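PDB 1QE0: histidine--tRNA ligase from Staphylococcus aureus, which catalyses the ATP-dependent attachment of L-histidine to tRNA(His), releasing AMP and diphosphate, and works as a homodimeric class II aminoacyl-tRNA synthetase. Local coordinates for residues K36-P41 against A83-S88; K160-S165 against T250-L255; E174-L179 against T200-I205; F333-G338 against R366-Q371. One frame throughout, in Å; residues are numbered along the deposited sequence.

Contact 1 of 4, residues K36-P41 against A83-S88; sequences KEIRTP and AAVVRS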
loop_
_atom_site.group_PDB
_atom_site.type_symbol
_atom_site.label_atom_id
_atom_site.label_comp_id
_atom_site.label_asym_id
_atom_site.label_seq_id
_atom_site.Cartn_x
_atom_site.Cartn_y
_atom_site.Cartn_z
ATOM N N LYS A 36 12.921 2.746 1.089
ATOM C CA LYS A 36 11.887 3.735 1.375
ATOM C C LYS A 36 10.820 3.810 0.274
ATOM O O LYS A 36 11.144 3.707 -0.903
ATOM C CB LYS A 36 12.555 5.080 1.562
ATOM C CG LYS A 36 13.852 5.037 2.367
ATOM C CD LYS A 36 13.675 4.661 3.839
ATOM C CE LYS A 36 14.985 4.837 4.608
ATOM N NZ LYS A 36 14.900 4.366 6.027
ATOM N N GLU A 37 9.563 4.035 0.660
ATOM C CA GLU A 37 8.459 4.065 -0.296
ATOM C C GLU A 37 8.282 5.351 -1.058
ATOM O O GLU A 37 8.337 6.419 -0.484
ATOM C CB GLU A 37 7.132 3.752 0.374
ATOM C CG GLU A 37 6.035 3.534 -0.660
ATOM C CD GLU A 37 4.643 3.406 -0.079
ATOM O OE1 GLU A 37 4.373 3.912 1.025
ATOM O OE2 GLU A 37 3.791 2.824 -0.759
ATOM N N ILE A 38 8.033 5.245 -2.353
ATOM C CA ILE A 38 7.821 6.419 -3.170
ATOM C C ILE A 38 6.515 6.118 -3.904
ATOM O O ILE A 38 6.214 4.960 -4.182
ATOM C CB ILE A 38 9.001 6.627 -4.158
ATOM C CG1 ILE A 38 8.834 7.909 -4.981
ATOM C CG2 ILE A 38 9.137 5.429 -5.097
ATOM C CD1 ILE A 38 9.942 8.080 -6.002
ATOM N N ARG A 39 5.702 7.142 -4.132
ATOM C CA ARG A 39 4.431 6.998 -4.804
ATOM C C ARG A 39 4.395 8.010 -5.913
ATOM O O ARG A 39 4.357 9.203 -5.691
ATOM C CB ARG A 39 3.298 7.282 -3.848
ATOM C CG ARG A 39 3.460 6.643 -2.509
ATOM C CD ARG A 39 2.130 6.434 -1.854
ATOM N NE ARG A 39 2.291 5.687 -0.624
ATOM C CZ ARG A 39 1.366 5.646 0.312
ATOM N NH1 ARG A 39 0.243 6.308 0.119
ATOM N NH2 ARG A 39 1.575 4.997 1.448
ATOM N N THR A 40 4.447 7.504 -7.121
ATOM C CA THR A 40 4.460 8.273 -8.351
ATOM C C THR A 40 2.999 8.436 -8.807
ATOM O O THR A 40 2.120 7.712 -8.346
ATOM C CB THR A 40 5.272 7.395 -9.339
ATOM O OG1 THR A 40 6.652 7.673 -9.153
ATOM C CG2 THR A 40 4.825 7.504 -10.803
ATOM N N PRO A 41 2.704 9.427 -9.651
ATOM C CA PRO A 41 1.330 9.628 -10.140
ATOM C C PRO A 41 0.859 8.437 -10.983
ATOM O O PRO A 41 1.673 7.659 -11.510
ATOM C CB PRO A 41 1.462 10.875 -11.005
ATOM C CG PRO A 41 2.560 11.607 -10.304
ATOM C CD PRO A 41 3.565 10.550 -10.028
ATOM N N ALA A 83 10.362 3.356 -14.813
ATOM C CA ALA A 83 10.599 4.605 -15.500
ATOM C C ALA A 83 10.188 5.776 -14.651
ATOM O O ALA A 83 10.823 6.821 -14.697
ATOM C CB ALA A 83 9.851 4.625 -16.774
ATOM N N ALA A 84 9.089 5.623 -13.914
ATOM C CA ALA A 84 8.612 6.695 -13.031
ATOM C C ALA A 84 9.519 6.831 -11.812
ATOM O O ALA A 84 9.778 7.936 -11.362
ATOM C CB ALA A 84 7.218 6.460 -12.618
ATOM N N VAL A 85 10.027 5.726 -11.274
ATOM C CA VAL A 85 10.948 5.876 -10.157
ATOM C C VAL A 85 12.171 6.615 -10.720
ATOM O O VAL A 85 12.679 7.529 -10.093
ATOM C CB VAL A 85 11.357 4.523 -9.517
ATOM C CG1 VAL A 85 12.520 4.717 -8.541
ATOM C CG2 VAL A 85 10.202 3.953 -8.741
ATOM N N VAL A 86 12.593 6.282 -11.936
ATOM C CA VAL A 86 13.741 6.953 -12.549
ATOM C C VAL A 86 13.424 8.418 -12.869
ATOM O O VAL A 86 14.236 9.317 -12.631
ATOM C CB VAL A 86 14.232 6.189 -13.807
ATOM C CG1 VAL A 86 15.152 7.041 -14.661
ATOM C CG2 VAL A 86 14.925 4.913 -13.365
ATOM N N ARG A 87 12.225 8.676 -13.370
ATOM C CA ARG A 87 11.830 10.041 -13.697
ATOM C C ARG A 87 11.805 10.898 -12.420
ATOM O O ARG A 87 12.139 12.083 -12.451
ATOM C CB ARG A 87 10.474 10.051 -14.408
ATOM C CG ARG A 87 10.112 11.392 -14.972
ATOM C CD ARG A 87 8.876 11.943 -14.312
ATOM N NE ARG A 87 9.083 12.299 -12.912
ATOM C CZ ARG A 87 8.220 12.002 -11.942
ATOM N NH1 ARG A 87 7.100 11.347 -12.228
ATOM N NH2 ARG A 87 8.452 12.371 -10.691
ATOM N N SER A 88 11.438 10.297 -11.293
ATOM C CA SER A 88 11.419 11.028 -10.035
ATOM C C SER A 88 12.833 11.228 -9.497
ATOM O O SER A 88 13.144 12.269 -8.916
ATOM C CB SER A 88 10.585 10.294 -9.000
ATOM O OG SER A 88 10.534 11.073 -7.815
#

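Contact 2 of 4, residues K160-S165 against T250-L255; sequences KLVINS and TEDPNL. Unlike the reference sequence in segment 250-255: T250 (reference Ile).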
loop_
_atom_site.group_PDB
_atom_site.type_symbol
_atom_site.label_atom_id
_atom_site.label_comp_id
_atom_site.label_asym_id
_atom_site.label_seq_id
_atom_site.Cartn_x
_atom_site.Cartn_y
_atom_site.Cartn_z
ATOM N N LYS A 160 12.084 -21.426 -6.493
ATOM C CA LYS A 160 13.269 -21.817 -7.227
ATOM C C LYS A 160 13.832 -20.579 -7.913
ATOM O O LYS A 160 13.234 -20.041 -8.851
ATOM C CB LYS A 160 12.844 -22.940 -8.183
ATOM C CG LYS A 160 13.364 -22.980 -9.592
ATOM C CD LYS A 160 12.330 -23.767 -10.396
ATOM C CE LYS A 160 12.784 -25.150 -10.854
ATOM N NZ LYS A 160 12.897 -26.196 -9.795
ATOM N N LEU A 161 14.910 -20.065 -7.322
ATOM C CA LEU A 161 15.601 -18.861 -7.796
ATOM C C LEU A 161 16.522 -19.225 -8.951
ATOM O O LEU A 161 17.340 -20.112 -8.843
ATOM C CB LEU A 161 16.374 -18.199 -6.632
ATOM C CG LEU A 161 17.258 -16.941 -6.708
ATOM C CD1 LEU A 161 17.368 -16.430 -8.110
ATOM C CD2 LEU A 161 16.723 -15.856 -5.814
ATOM N N VAL A 162 16.379 -18.505 -10.047
ATOM C CA VAL A 162 17.143 -18.723 -11.244
ATOM C C VAL A 162 17.856 -17.424 -11.598
ATOM O O VAL A 162 17.219 -16.380 -11.741
ATOM C CB VAL A 162 16.197 -19.118 -12.361
ATOM C CG1 VAL A 162 16.943 -19.350 -13.631
ATOM C CG2 VAL A 162 15.411 -20.344 -11.955
ATOM N N ILE A 163 19.181 -17.495 -11.740
ATOM C CA ILE A 163 20.019 -16.331 -12.052
ATOM C C ILE A 163 20.892 -16.553 -13.286
ATOM O O ILE A 163 21.036 -17.666 -13.760
ATOM C CB ILE A 163 20.954 -15.999 -10.888
ATOM C CG1 ILE A 163 21.947 -17.120 -10.697
ATOM C CG2 ILE A 163 20.176 -15.842 -9.589
ATOM C CD1 ILE A 163 22.926 -16.840 -9.587
ATOM N N ASN A 164 21.473 -15.476 -13.789
ATOM C CA ASN A 164 22.346 -15.487 -14.949
ATOM C C ASN A 164 23.039 -14.114 -14.986
ATOM O O ASN A 164 22.692 -13.194 -14.240
ATOM C CB ASN A 164 21.556 -15.711 -16.260
ATOM C CG ASN A 164 22.480 -15.777 -17.506
ATOM O OD1 ASN A 164 22.150 -15.324 -18.621
ATOM N ND2 ASN A 164 23.669 -16.314 -17.289
ATOM N N SER A 165 24.037 -13.979 -15.843
ATOM C CA SER A 165 24.732 -12.732 -15.965
ATOM C C SER A 165 24.977 -12.464 -17.411
ATOM O O SER A 165 25.438 -13.333 -18.126
ATOM C CB SER A 165 26.068 -12.807 -15.289
ATOM O OG SER A 165 26.765 -11.599 -15.544
ATOM N N THR A 250 19.632 -21.577 -9.414
ATOM C CA THR A 250 19.839 -22.334 -10.622
ATOM C C THR A 250 20.359 -21.326 -11.642
ATOM O O THR A 250 19.790 -20.250 -11.815
ATOM C CB THR A 250 18.493 -22.973 -11.151
ATOM O OG1 THR A 250 17.629 -23.330 -10.058
ATOM C CG2 THR A 250 18.781 -24.244 -11.947
ATOM N N GLU A 251 21.468 -21.658 -12.288
ATOM C CA GLU A 251 22.024 -20.784 -13.307
ATOM C C GLU A 251 21.412 -21.113 -14.659
ATOM O O GLU A 251 21.633 -22.164 -15.198
ATOM C CB GLU A 251 23.519 -20.970 -13.376
ATOM C CG GLU A 251 24.172 -20.917 -12.035
ATOM C CD GLU A 251 25.664 -20.845 -12.144
ATOM O OE1 GLU A 251 26.159 -20.078 -12.995
ATOM O OE2 GLU A 251 26.351 -21.550 -11.387
ATOM N N ASP A 252 20.623 -20.232 -15.218
ATOM C CA ASP A 252 20.046 -20.551 -16.493
ATOM C C ASP A 252 20.689 -19.669 -17.508
ATOM O O ASP A 252 20.190 -18.585 -17.790
ATOM C CB ASP A 252 18.541 -20.306 -16.459
ATOM C CG ASP A 252 17.858 -20.537 -17.801
ATOM O OD1 ASP A 252 18.498 -20.967 -18.788
ATOM O OD2 ASP A 252 16.642 -20.270 -17.852
ATOM N N PRO A 253 21.762 -20.148 -18.139
ATOM C CA PRO A 253 22.515 -19.416 -19.163
ATOM C C PRO A 253 21.628 -18.686 -20.145
ATOM O O PRO A 253 21.993 -17.627 -20.607
ATOM C CB PRO A 253 23.279 -20.518 -19.862
ATOM C CG PRO A 253 23.580 -21.434 -18.750
ATOM C CD PRO A 253 22.266 -21.525 -18.012
ATOM N N ASN A 254 20.449 -19.239 -20.416
ATOM C CA ASN A 254 19.498 -18.674 -21.369
ATOM C C ASN A 254 18.558 -17.619 -20.798
ATOM O O ASN A 254 17.646 -17.142 -21.493
ATOM C CB ASN A 254 18.673 -19.807 -21.987
ATOM C CG ASN A 254 19.540 -20.954 -22.473
ATOM O OD1 ASN A 254 19.561 -22.047 -21.872
ATOM N ND2 ASN A 254 20.318 -20.689 -23.512
ATOM N N LEU A 255 18.764 -17.267 -19.534
ATOM C CA LEU A 255 17.938 -16.274 -18.882
ATOM C C LEU A 255 18.694 -15.000 -19.094
ATOM O O LEU A 255 19.528 -14.617 -18.276
ATOM C CB LEU A 255 17.783 -16.562 -17.385
ATOM C CG LEU A 255 17.181 -15.436 -16.535
ATOM C CD1 LEU A 255 15.837 -14.988 -17.054
ATOM C CD2 LEU A 255 17.084 -15.936 -15.137
#

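Contact 3 of 4, residues E174-L179 against T200-I205; sequences EYNEAL and TDPMRI. Unlike the reference sequence in segment 200-205: D201 (reference Asn).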
loop_
_atom_site.group_PDB
_atom_site.type_symbol
_atom_site.label_atom_id
_atom_site.label_comp_id
_atom_site.label_asym_id
_atom_site.label_seq_id
_atom_site.Cartn_x
_atom_site.Cartn_y
_atom_site.Cartn_z
ATOM N N GLU A 174 31.700 -6.589 -27.205
ATOM C CA GLU A 174 32.410 -7.637 -27.931
ATOM C C GLU A 174 31.529 -8.832 -28.289
ATOM O O GLU A 174 31.908 -9.623 -29.141
ATOM C CB GLU A 174 33.664 -8.118 -27.177
ATOM C CG GLU A 174 33.385 -8.783 -25.829
ATOM C CD GLU A 174 34.531 -9.667 -25.325
ATOM O OE1 GLU A 174 34.868 -9.596 -24.113
ATOM O OE2 GLU A 174 35.067 -10.458 -26.138
ATOM N N TYR A 175 30.411 -9.022 -27.585
ATOM C CA TYR A 175 29.502 -10.127 -27.894
ATOM C C TYR A 175 28.589 -9.714 -29.015
ATOM O O TYR A 175 28.087 -10.551 -29.747
ATOM C CB TYR A 175 28.632 -10.521 -26.703
ATOM C CG TYR A 175 27.377 -11.289 -27.110
ATOM C CD1 TYR A 175 26.134 -10.667 -27.148
ATOM C CD2 TYR A 175 27.447 -12.625 -27.478
ATOM C CE1 TYR A 175 24.994 -11.359 -27.538
ATOM C CE2 TYR A 175 26.318 -13.324 -27.874
ATOM C CZ TYR A 175 25.093 -12.693 -27.901
ATOM O OH TYR A 175 23.974 -13.402 -28.292
ATOM N N ASN A 176 28.287 -8.426 -29.076
ATOM C CA ASN A 176 27.432 -7.914 -30.141
ATOM C C ASN A 176 28.153 -8.041 -31.480
ATOM O O ASN A 176 27.565 -8.461 -32.477
ATOM C CB ASN A 176 27.037 -6.466 -29.883
ATOM C CG ASN A 176 25.824 -6.341 -28.968
ATOM O OD1 ASN A 176 24.955 -7.211 -28.936
ATOM N ND2 ASN A 176 25.740 -5.227 -28.251
ATOM N N GLU A 177 29.442 -7.718 -31.490
ATOM C CA GLU A 177 30.253 -7.824 -32.701
ATOM C C GLU A 177 30.231 -9.258 -33.227
ATOM O O GLU A 177 30.101 -9.476 -34.423
ATOM C CB GLU A 177 31.682 -7.356 -32.434
ATOM C CG GLU A 177 31.693 -6.000 -31.747
ATOM C CD GLU A 177 33.032 -5.307 -31.747
ATOM O OE1 GLU A 177 33.064 -4.129 -32.180
ATOM O OE2 GLU A 177 34.031 -5.913 -31.291
ATOM N N ALA A 178 30.294 -10.233 -32.333
ATOM C CA ALA A 178 30.256 -11.629 -32.732
ATOM C C ALA A 178 28.926 -11.954 -33.441
ATOM O O ALA A 178 28.917 -12.672 -34.439
ATOM C CB ALA A 178 30.461 -12.511 -31.531
ATOM N N LEU A 179 27.809 -11.432 -32.933
ATOM C CA LEU A 179 26.487 -11.642 -33.552
ATOM C C LEU A 179 26.427 -11.007 -34.952
ATOM O O LEU A 179 25.640 -11.412 -35.799
ATOM C CB LEU A 179 25.384 -11.011 -32.696
ATOM C CG LEU A 179 24.913 -11.607 -31.375
ATOM C CD1 LEU A 179 24.485 -10.495 -30.445
ATOM C CD2 LEU A 179 23.773 -12.578 -31.607
ATOM N N THR A 200 22.219 -1.971 -34.513
ATOM C CA THR A 200 22.013 -1.236 -33.290
ATOM C C THR A 200 22.195 -2.161 -32.099
ATOM O O THR A 200 22.752 -1.770 -31.077
ATOM C CB THR A 200 20.674 -0.568 -33.298
ATOM O OG1 THR A 200 19.672 -1.525 -33.659
ATOM C CG2 THR A 200 20.689 0.571 -34.319
ATOM N N ASP A 201 21.744 -3.399 -32.231
ATOM C CA ASP A 201 21.891 -4.392 -31.173
ATOM C C ASP A 201 21.417 -5.733 -31.692
ATOM O O ASP A 201 20.252 -6.074 -31.584
ATOM C CB ASP A 201 21.130 -3.988 -29.900
ATOM C CG ASP A 201 19.656 -3.742 -30.152
ATOM O OD1 ASP A 201 18.849 -3.884 -29.196
ATOM O OD2 ASP A 201 19.301 -3.410 -31.306
ATOM N N PRO A 202 22.342 -6.524 -32.235
ATOM C CA PRO A 202 22.106 -7.848 -32.802
ATOM C C PRO A 202 21.326 -8.775 -31.879
ATOM O O PRO A 202 20.521 -9.577 -32.344
ATOM C CB PRO A 202 23.521 -8.368 -33.030
ATOM C CG PRO A 202 24.331 -7.132 -33.194
ATOM C CD PRO A 202 23.783 -6.248 -32.143
ATOM N N MET A 203 21.550 -8.651 -30.570
ATOM C CA MET A 203 20.883 -9.502 -29.577
ATOM C C MET A 203 19.389 -9.550 -29.729
ATOM O O MET A 203 18.775 -10.549 -29.408
ATOM C CB MET A 203 21.218 -9.057 -28.157
ATOM C CG MET A 203 20.687 -9.992 -27.091
ATOM S SD MET A 203 21.509 -9.738 -25.502
ATOM C CE MET A 203 21.901 -11.407 -25.099
ATOM N N ARG A 204 18.813 -8.455 -30.223
ATOM C CA ARG A 204 17.369 -8.349 -30.428
ATOM C C ARG A 204 16.967 -9.201 -31.608
ATOM O O ARG A 204 15.787 -9.474 -31.809
ATOM C CB ARG A 204 16.965 -6.891 -30.668
ATOM C CG ARG A 204 16.025 -6.324 -29.636
ATOM C CD ARG A 204 14.779 -7.165 -29.604
ATOM N NE ARG A 204 13.832 -6.741 -28.576
ATOM C CZ ARG A 204 13.009 -5.703 -28.696
ATOM N NH1 ARG A 204 13.037 -4.969 -29.809
ATOM N NH2 ARG A 204 12.097 -5.457 -27.752
ATOM N N ILE A 205 17.959 -9.577 -32.403
ATOM C CA ILE A 205 17.727 -10.408 -33.571
ATOM C C ILE A 205 17.428 -11.837 -33.157
ATOM O O ILE A 205 16.644 -12.520 -33.821
ATOM C CB ILE A 205 18.941 -10.393 -34.549
ATOM C CG1 ILE A 205 19.074 -9.019 -35.220
ATOM C CG2 ILE A 205 18.807 -11.492 -35.608
ATOM C CD1 ILE A 205 20.091 -8.974 -36.350
#

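Contact 4 of 4, residues F333-G338 against R366-Q371; sequences FIVTMG and RKIKGQ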
loop_
_atom_site.group_PDB
_atom_site.type_symbol
_atom_site.label_atom_id
_atom_site.label_comp_id
_atom_site.label_asym_id
_atom_site.label_seq_id
_atom_site.Cartn_x
_atom_site.Cartn_y
_atom_site.Cartn_z
ATOM N N PHE A 333 -20.739 -8.080 19.676
ATOM C CA PHE A 333 -21.933 -7.597 19.009
ATOM C C PHE A 333 -22.990 -7.342 20.093
ATOM O O PHE A 333 -23.207 -8.192 20.982
ATOM C CB PHE A 333 -22.431 -8.534 17.927
ATOM C CG PHE A 333 -23.507 -7.919 17.058
ATOM C CD1 PHE A 333 -23.169 -7.225 15.924
ATOM C CD2 PHE A 333 -24.858 -8.041 17.387
ATOM C CE1 PHE A 333 -24.144 -6.665 15.128
ATOM C CE2 PHE A 333 -25.849 -7.476 16.583
ATOM C CZ PHE A 333 -25.493 -6.788 15.451
ATOM N N ILE A 334 -23.552 -6.133 20.079
ATOM C CA ILE A 334 -24.549 -5.711 21.060
ATOM C C ILE A 334 -25.987 -5.902 20.578
ATOM O O ILE A 334 -26.395 -5.316 19.562
ATOM C CB ILE A 334 -24.305 -4.246 21.451
ATOM C CG1 ILE A 334 -22.920 -4.119 22.093
ATOM C CG2 ILE A 334 -25.345 -3.762 22.410
ATOM C CD1 ILE A 334 -22.476 -2.702 22.268
ATOM N N VAL A 335 -26.702 -6.784 21.293
ATOM C CA VAL A 335 -28.099 -7.133 21.052
ATOM C C VAL A 335 -28.880 -6.356 22.085
ATOM O O VAL A 335 -28.623 -6.516 23.279
ATOM C CB VAL A 335 -28.334 -8.600 21.343
ATOM C CG1 VAL A 335 -29.825 -8.929 21.221
ATOM C CG2 VAL A 335 -27.477 -9.454 20.424
ATOM N N THR A 336 -29.811 -5.507 21.642
ATOM C CA THR A 336 -30.616 -4.662 22.552
ATOM C C THR A 336 -32.124 -4.899 22.496
ATOM O O THR A 336 -32.677 -5.243 21.440
ATOM C CB THR A 336 -30.372 -3.196 22.272
ATOM O OG1 THR A 336 -30.491 -2.964 20.861
ATOM C CG2 THR A 336 -28.984 -2.800 22.723
ATOM N N MET A 337 -32.789 -4.695 23.631
ATOM C CA MET A 337 -34.234 -4.893 23.727
ATOM C C MET A 337 -34.926 -3.590 24.026
ATOM O O MET A 337 -34.802 -3.050 25.119
ATOM C CB MET A 337 -34.565 -5.894 24.831
ATOM C CG MET A 337 -33.797 -7.192 24.730
ATOM S SD MET A 337 -33.834 -7.780 23.058
ATOM C CE MET A 337 -35.297 -8.747 23.124
ATOM N N GLY A 338 -35.645 -3.066 23.052
ATOM C CA GLY A 338 -36.339 -1.810 23.289
ATOM C C GLY A 338 -35.470 -0.551 23.307
ATOM O O GLY A 338 -34.267 -0.637 23.560
ATOM N N ARG A 366 -34.192 -5.673 14.481
ATOM C CA ARG A 366 -34.729 -7.024 14.311
ATOM C C ARG A 366 -34.910 -7.803 15.593
ATOM O O ARG A 366 -34.558 -7.339 16.666
ATOM C CB ARG A 366 -33.935 -7.843 13.284
ATOM C CG ARG A 366 -32.461 -7.648 13.276
ATOM C CD ARG A 366 -31.872 -7.947 11.886
ATOM N NE ARG A 366 -30.480 -7.511 11.810
ATOM C CZ ARG A 366 -29.712 -7.504 10.723
ATOM N NH1 ARG A 366 -28.471 -7.060 10.831
ATOM N NH2 ARG A 366 -30.138 -7.966 9.557
ATOM N N LYS A 367 -35.515 -8.978 15.476
ATOM C CA LYS A 367 -35.768 -9.868 16.619
ATOM C C LYS A 367 -34.445 -10.462 17.087
ATOM O O LYS A 367 -33.533 -10.622 16.279
ATOM C CB LYS A 367 -36.667 -11.030 16.172
ATOM C CG LYS A 367 -37.645 -10.667 15.085
ATOM C CD LYS A 367 -38.137 -11.907 14.338
ATOM C CE LYS A 367 -39.120 -12.761 15.150
ATOM N NZ LYS A 367 -40.521 -12.190 15.227
ATOM N N ILE A 368 -34.371 -10.896 18.342
ATOM C CA ILE A 368 -33.148 -11.505 18.880
ATOM C C ILE A 368 -32.570 -12.553 17.923
ATOM O O ILE A 368 -31.378 -12.558 17.682
ATOM C CB ILE A 368 -33.362 -12.292 20.218
ATOM C CG1 ILE A 368 -34.089 -11.482 21.269
ATOM C CG2 ILE A 368 -32.022 -12.702 20.847
ATOM C CD1 ILE A 368 -34.158 -12.260 22.586
ATOM N N LYS A 369 -33.378 -13.463 17.397
ATOM C CA LYS A 369 -32.815 -14.470 16.508
ATOM C C LYS A 369 -32.027 -13.785 15.410
ATOM O O LYS A 369 -30.896 -14.161 15.133
ATOM C CB LYS A 369 -33.912 -15.361 15.904
ATOM C CG LYS A 369 -33.382 -16.512 15.038
ATOM C CD LYS A 369 -34.501 -17.471 14.566
ATOM C CE LYS A 369 -33.921 -18.741 13.876
ATOM N NZ LYS A 369 -34.923 -19.799 13.430
ATOM N N GLY A 370 -32.588 -12.688 14.903
ATOM C CA GLY A 370 -31.998 -11.916 13.815
ATOM C C GLY A 370 -30.772 -11.129 14.209
ATOM O O GLY A 370 -29.858 -10.898 13.402
ATOM N N GLN A 371 -30.777 -10.641 15.439
ATOM C CA GLN A 371 -29.623 -9.931 15.922
ATOM C C GLN A 371 -28.522 -10.956 16.169
ATOM O O GLN A 371 -27.399 -10.776 15.695
ATOM C CB GLN A 371 -29.968 -9.149 17.174
ATOM C CG GLN A 371 -30.653 -7.827 16.847
ATOM C CD GLN A 371 -30.988 -7.073 18.070
ATOM O OE1 GLN A 371 -30.118 -6.813 18.879
ATOM N NE2 GLN A 371 -32.258 -6.797 18.277
#

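Contact 1 of 4, residues K36-P41 against A83-S88
Residues 36-41 run past helix 82-91, and I38 and T40 turn toward it. The backbones come nearest at T40 and A84, with 6.5 Å between their CA atoms. The packed side is formed by I38 and T40 against A84, V85 and S88. I38 holds CG1 anti to its backbone N (chi1 -177°) and is extended again at chi2 (-177°), so its chain reaches straight to the helix. Its CD1 ends 3.5 Å from S88 OG and also touches S88 CB. The CG2 branch of I38 crosses V85 obliquely, meeting V85 CG2 at 4.1 Å. T40 faces A84, its CB pointing toward the helix; T40 OG1 is 3.7 Å from A84 CB. P41 makes a looser contact. Its CD lies 4.2 Å from NH1 of R87, at the edge of the guanidinium and near its plane.

The other side of residues 36-41 carries E37 and R39 and faces the second subunit. There R39 NH2 bonds to E37 OE1 at 3.0 Å, in the plane of the guanidinium, and NE adds a weak second bond. R20 and E23 of the second subunit extend this salt-bridge network. On the helix, S88 OG and R87 NH2 both bind D10 of the second subunit, while R87 NH1 pairs with E44.

Residues 36-41, which follow helix 13-33 and end at P41, probably belong to motif 1 of class II synthetases, the dimer-forming element. The two segments meet by apolar packing. At its margin E37, R39, R87 NH2 and S88 pair with the second subunit, so the contact lies next to the dimer interface.

Contact 2 of 4, residues K160-S165 against T250-L255
T250 and E251 form a short parallel edge beside strand 159-165, with V162 paired to T250 and I163 to E251. T250 N gives its hydrogen to L161 O at 2.8 Å. The same carbonyl may draw a weak bond from T250 OG1. T250 O accepts from I163 N at 2.8 Å, nearly along the C=O axis. I163 O then takes D252 N at 3.0 Å, also close to the axis. The backbone of V162 faces the other way and bonds to E268 of strand 265-272, so strand 159-165 is paired along both edges.

The two strands run parallel, and helix 231-245, just before strand 250-251, packs over I163. This is a beta-alpha-beta arrangement with a long insertion. E251, on the same face as I163, sends its carboxylate to Y235 and K239 of that helix. On the opposite face lies V162. Its CG1, anti to the backbone N, touches D252 CB and meets L255 CD2 at 3.7 Å.

After E251 the chain leaves the sheet in a type I turn. D252 O accepts from L255 N at 2.6 Å. D252 OD1 accepts from N254 N, two residues on, at 3.1 Å: an Asx turn. The N-H comes from above the carboxylate plane.

Contact 3 of 4, residues E174-L179 against T200-I205
Residues 174-179 of helix 169-183 lie against a loop that winds into a short 3-10 segment at 202-204. The two chains approach most closely at L179 and P202, whose CA atoms are 5.8 Å apart. The 3-10 turn is marked by R204 N bonding to D201 O at 3.1 Å.

P202 is the central side chain. Its ring enters between N176 and L179, one helical turn apart on the same flank. L179 crosses the ring obliquely and brings its CB and CD1 against P202 CB. N176 crosses at about a right angle. Its CG is anti to the carbonyl carbon (chi1 -84°), and this places OD1 3.5 Å from P202 CD. P202 CG also lies 3.6 Å from the backbone O of N176.

Both segments fall in the strand-free, helical region between strands 159-165 and 250-251. This is probably the insertion domain that histidyl-tRNA synthetases carry between motifs 2 and 3. The disulfide C191-C194 lies in the chain between the two segments.

M203 continues the packing past P202. Its backbone N sits 3.5 Å from L179 CD1. Its side chain is extended as far as SD and bends at chi3 (-131°), which brings CE 3.9 Å from Y175 CE1. The approach to the ring is oblique, and the two side chains cross at about a right angle. I223 touches both residues, and F226 stacks edge-to-face with Y175. Y175 OH bonds to the backbone O of P221.

Contact 4 of 4, residues F333-G338 against R366-Q371
Q371 reaches from the first turn of helix 368-377 across to strand 332-336. Its CG is anti to the carbonyl carbon (chi1 -81°) and its chain is extended beyond, so the amide arrives end-on at the backbone. OE1 accepts from T336 N at 3.1 Å, on a lone pair in the carbonyl plane. NE2 points back to its own segment and donates to R366 O at 2.9 Å. That bond is fairly straight and lies in the amide plane, though NE2 stands above the R366 carbonyl plane. Two bonds in opposite senses therefore fix the rotation of the amide.

V335 crosses Q371 obliquely. Its CG1 lies alongside the amide end, 3.8 Å from Q371 CD, and both methyls are 4.1 Å from Q371 CB. The F333 ring stands obliquely to Q371 O, with CE2 3.8 Å away. At the outer end, M337 folds at chi2 and chi3, and its CE meets I368 CG1 at 3.5 Å, the chains crossing at about a right angle.

K367 is the N-cap, and its O accepts from Q371 N. I334 and T336 point to the other face of the sheet, where helix 338-353 packs. Helices on both faces of a mixed five-stranded sheet are typical of the alpha/beta anticodon-binding domain of class IIa synthetases.

Contacts 1 and 2 reach the same mixed sheet, which carries the active site in class II synthetases; their centres are 28 Å apart. The enzyme is in its apo form, so no distance to a substrate can be given. Contact 3 is nested inside contact 2, as both its segments lie between residues 165 and 250. Helix 169-183 follows strand 159-165 in the chain. Their centres are 21 Å apart and their nearest atoms about 8 Å, without touching. Contact 4 belongs to the anticodon-binding domain. Its centre is 51 Å from that of contact 1 and 75 Å from that of contact 3. Contact 1 has the most extensive links to the second subunit.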